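Local coordinates for protein CupA (Streptococcus pneumoniae, PDB 4F2E) that binds copper(I) on a cupredoxin fold and, as a copper chaperone, probably hands the metal on in copper resistance, at residues Ile39-Lys44 and Asp51-Pro56. Numbering follows the deposited sequence. Where two conformers were deposited one is given.
Sequences IVFDRK and DQIVFP
OD1 of Asp51 takes both end nitrogens of Arg43 at once: NH2 of Arg43 lies 2.9 Å from OD1 of Asp51, nearly in line with its C-O bond, and NH1 of Arg43 lies 3.0 Å from the same oxygen, on the anti side. Because one oxygen serves two donors, both bonds of this salt bridge are clearly bent. The carboxylate plane is turned 62° from the guanidinium. Arginine suits the place: with CG anti to the backbone N (chi1 -176°) and an extended chain, it spans the gap between the strands, and Asp51 supplies a charged acceptor for its buried guanidinium. NH1 also bonds the carbonyl O of Leu64, and NE that of Asp45; together with Asp51 these bonds fix the group's rotation.

Along the strands from Arg43, the contact turns apolar. The flat ring of Phe41 offers a face to CG1 of Ile53, a CH-pi contact 4.0 Å from the centroid, while CD1 of Ile53 reaches CE2 of Phe41 at 3.7 Å. CZ of Phe41 comes up to the edge of the Phe55 ring, near its plane, 3.7 Å from CE1 of Phe55. Ile39, long enough to reach across, extends CD1 to CE2 of Phe55, 3.8 Å away. These side chains join strands 37-43 and 52-55, whose axes come within 10.5 Å, across the interior of the cupredoxin beta-sandwich, with the salt bridge at the end nearer the copper(I) site.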
ATOM      1  N   ILE A  39       0.496   1.262  -5.832  1.00 10.74           N
ATOM      2  CA  ILE A  39       0.991   0.438  -4.745  1.00 11.17           C
ATOM      3  C   ILE A  39       0.660  -0.999  -5.115  1.00 11.23           C
ATOM      4  O   ILE A  39      -0.499  -1.413  -5.080  1.00 11.79           O
ATOM      5  CB  ILE A  39       0.371   0.846  -3.398  1.00 12.03           C
ATOM      6  CG1 ILE A  39       0.500   2.361  -3.206  1.00 13.04           C
ATOM      7  CG2 ILE A  39       1.045   0.104  -2.252  1.00 13.42           C
ATOM      8  CD1 ILE A  39      -0.225   2.899  -1.990  1.00 17.15           C
ATOM      9  N   VAL A  40       1.688  -1.737  -5.514  1.00  9.86           N
ATOM     10  CA  VAL A  40       1.506  -3.046  -6.114  1.00 10.57           C
ATOM     11  C   VAL A  40       1.640  -4.138  -5.064  1.00 10.56           C
ATOM     12  O   VAL A  40       2.740  -4.412  -4.579  1.00 12.46           O
ATOM     13  CB  VAL A  40       2.536  -3.281  -7.232  1.00 10.88           C
ATOM     14  CG1 VAL A  40       2.253  -4.596  -7.945  1.00 14.18           C
ATOM     15  CG2 VAL A  40       2.517  -2.117  -8.214  1.00 11.85           C
ATOM     16  N   PHE A  41       0.518  -4.759  -4.718  1.00 10.98           N
ATOM     17  CA  PHE A  41       0.514  -5.828  -3.730  1.00 11.03           C
ATOM     18  C   PHE A  41       0.681  -7.177  -4.400  1.00 12.27           C
ATOM     19  O   PHE A  41      -0.150  -7.586  -5.215  1.00 14.03           O
ATOM     20  CB  PHE A  41      -0.771  -5.794  -2.901  1.00 10.59           C
ATOM     21  CG  PHE A  41      -0.841  -4.631  -1.959  1.00 10.60           C
ATOM     22  CD1 PHE A  41      -1.308  -3.399  -2.391  1.00 11.38           C
ATOM     23  CD2 PHE A  41      -0.421  -4.760  -0.644  1.00 10.27           C
ATOM     24  CE1 PHE A  41      -1.362  -2.323  -1.531  1.00 11.61           C
ATOM     25  CE2 PHE A  41      -0.473  -3.683   0.221  1.00 10.81           C
ATOM     26  CZ  PHE A  41      -0.943  -2.466  -0.220  1.00 11.74           C
ATOM     27  N   ASP A  42       1.762  -7.865  -4.056  1.00 11.49           N
ATOM     28  CA  ASP A  42       2.026  -9.189  -4.593  1.00 12.34           C
ATOM     29  C   ASP A  42       1.715 -10.197  -3.500  1.00 12.85           C
ATOM     30  O   ASP A  42       2.449 -10.292  -2.515  1.00 12.98           O
ATOM     31  CB  ASP A  42       3.486  -9.294  -5.026  1.00 14.20           C
ATOM     32  CG  ASP A  42       3.795 -10.598  -5.726  1.00 21.47           C
ATOM     33  OD1 ASP A  42       2.852 -11.240  -6.230  1.00 22.06           O
ATOM     34  OD2 ASP A  42       4.983 -10.975  -5.776  1.00 29.58           O
ATOM     35  N   ARG A  43       0.621 -10.937  -3.659  1.00 11.41           N
ATOM     36  CA  ARG A  43       0.151 -11.800  -2.582  1.00 13.22           C
ATOM     37  C   ARG A  43       0.761 -13.194  -2.632  1.00 12.63           C
ATOM     38  O   ARG A  43       0.584 -13.929  -3.605  1.00 14.56           O
ATOM     39  CB  ARG A  43      -1.374 -11.900  -2.554  1.00 11.67           C
ATOM     40  CG  ARG A  43      -1.852 -12.724  -1.377  1.00 11.17           C
ATOM     41  CD  ARG A  43      -3.352 -12.800  -1.270  1.00 12.89           C
ATOM     42  NE  ARG A  43      -3.728 -13.630  -0.128  1.00 11.30           N
ATOM     43  CZ  ARG A  43      -4.973 -13.978   0.170  1.00 12.61           C
ATOM     44  NH1 ARG A  43      -5.977 -13.576  -0.595  1.00 12.78           N
ATOM     45  NH2 ARG A  43      -5.212 -14.733   1.236  1.00 12.57           N
ATOM     46  N   LYS A  44       1.465 -13.554  -1.562  1.00 11.95           N
ATOM     47  CA  LYS A  44       2.160 -14.832  -1.487  1.00 12.42           C
ATOM     48  C   LYS A  44       1.721 -15.660  -0.281  1.00 12.85           C
ATOM     49  O   LYS A  44       2.204 -16.772  -0.075  1.00 17.06           O
ATOM     50  CB  LYS A  44       3.671 -14.605  -1.449  1.00 16.21           C
ATOM     51  CG  LYS A  44       4.213 -13.934  -2.701  1.00 20.82           C
ATOM     52  CD  LYS A  44       5.707 -13.687  -2.600  1.00 27.59           C
ATOM     53  CE  LYS A  44       6.252 -13.100  -3.891  1.00 30.83           C
ATOM     54  NZ  LYS A  44       7.713 -12.832  -3.799  1.00 38.21           N
ATOM     55  N   ASP A  51      -7.016 -11.637   2.889  1.00 11.11           N
ATOM     56  CA  ASP A  51      -7.867 -11.639   1.698  1.00 11.58           C
ATOM     57  C   ASP A  51      -8.146 -10.252   1.126  1.00 13.50           C
ATOM     58  O   ASP A  51      -8.381 -10.104  -0.074  1.00 11.84           O
ATOM     59  CB  ASP A  51      -9.196 -12.341   1.983  1.00 11.85           C
ATOM     60  CG  ASP A  51      -9.083 -13.848   1.931  1.00 12.90           C
ATOM     61  OD1 ASP A  51      -8.045 -14.355   1.460  1.00 14.80           O
ATOM     62  OD2 ASP A  51     -10.044 -14.526   2.350  1.00 16.56           O
ATOM     63  N   GLN A  52      -8.137  -9.236   1.984  1.00 12.00           N
ATOM     64  CA  GLN A  52      -8.452  -7.884   1.541  1.00 13.29           C
ATOM     65  C   GLN A  52      -7.401  -6.870   1.962  1.00 10.45           C
ATOM     66  O   GLN A  52      -6.682  -7.070   2.944  1.00 12.11           O
ATOM     67  CB  GLN A  52      -9.821  -7.448   2.063  1.00 15.62           C
ATOM     68  CG  GLN A  52     -10.979  -8.230   1.475  1.00 18.62           C
ATOM     69  CD  GLN A  52     -11.722  -9.037   2.514  1.00 25.60           C
ATOM     70  OE1 GLN A  52     -11.965  -8.568   3.626  1.00 30.48           O
ATOM     71  NE2 GLN A  52     -12.090 -10.263   2.157  1.00 33.91           N
ATOM     72  N   ILE A  53      -7.314  -5.785   1.198  1.00  9.21           N
ATOM     73  CA  ILE A  53      -6.458  -4.656   1.533  1.00 10.01           C
ATOM     74  C   ILE A  53      -7.337  -3.422   1.704  1.00  9.59           C
ATOM     75  O   ILE A  53      -8.273  -3.207   0.931  1.00 11.09           O
ATOM     76  CB  ILE A  53      -5.373  -4.409   0.454  1.00 11.05           C
ATOM     77  CG1 ILE A  53      -4.367  -3.352   0.922  1.00 12.63           C
ATOM     78  CG2 ILE A  53      -6.004  -4.005  -0.879  1.00 12.86           C
ATOM     79  CD1 ILE A  53      -3.578  -3.754   2.156  1.00 14.62           C
ATOM     80  N   VAL A  54      -7.039  -2.626   2.726  1.00 10.35           N
ATOM     81  CA  VAL A  54      -7.842  -1.454   3.060  1.00  9.30           C
ATOM     82  C   VAL A  54      -6.967  -0.219   3.270  1.00  9.97           C
ATOM     83  O   VAL A  54      -6.006  -0.257   4.040  1.00 10.24           O
ATOM     84  CB  VAL A  54      -8.677  -1.693   4.343  1.00 10.28           C
ATOM     85  CG1 VAL A  54      -9.587  -0.506   4.627  1.00 12.47           C
ATOM     86  CG2 VAL A  54      -9.497  -2.965   4.222  1.00 10.17           C
ATOM     87  N   PHE A  55      -7.290   0.861   2.558  1.00  9.91           N
ATOM     88  CA  PHE A  55      -6.719   2.183   2.806  1.00  9.44           C
ATOM     89  C   PHE A  55      -7.890   3.074   3.207  1.00 11.46           C
ATOM     90  O   PHE A  55      -8.523   3.685   2.349  1.00 10.43           O
ATOM     91  CB  PHE A  55      -6.054   2.742   1.544  1.00 10.62           C
ATOM     92  CG  PHE A  55      -4.700   2.155   1.246  1.00 10.31           C
ATOM     93  CD1 PHE A  55      -4.578   0.851   0.793  1.00 11.62           C
ATOM     94  CD2 PHE A  55      -3.553   2.924   1.385  1.00 10.97           C
ATOM     95  CE1 PHE A  55      -3.331   0.315   0.508  1.00 13.51           C
ATOM     96  CE2 PHE A  55      -2.306   2.392   1.102  1.00 12.73           C
ATOM     97  CZ  PHE A  55      -2.197   1.089   0.658  1.00 13.96           C
ATOM     98  N   PRO A  56      -8.171   3.165   4.515  0.50 10.27           N
ATOM     99  CA  PRO A  56      -9.401   3.820   4.978  0.50 11.11           C
ATOM    100  C   PRO A  56      -9.481   5.311   4.647  0.50 11.29           C
ATOM    101  O   PRO A  56     -10.585   5.829   4.478  0.50 12.62           O
ATOM    102  CB  PRO A  56      -9.366   3.603   6.496  0.50 12.38           C
ATOM    103  CG  PRO A  56      -7.926   3.399   6.816  0.50 11.47           C
ATOM    104  CD  PRO A  56      -7.344   2.681   5.633  0.50 10.62           C
TER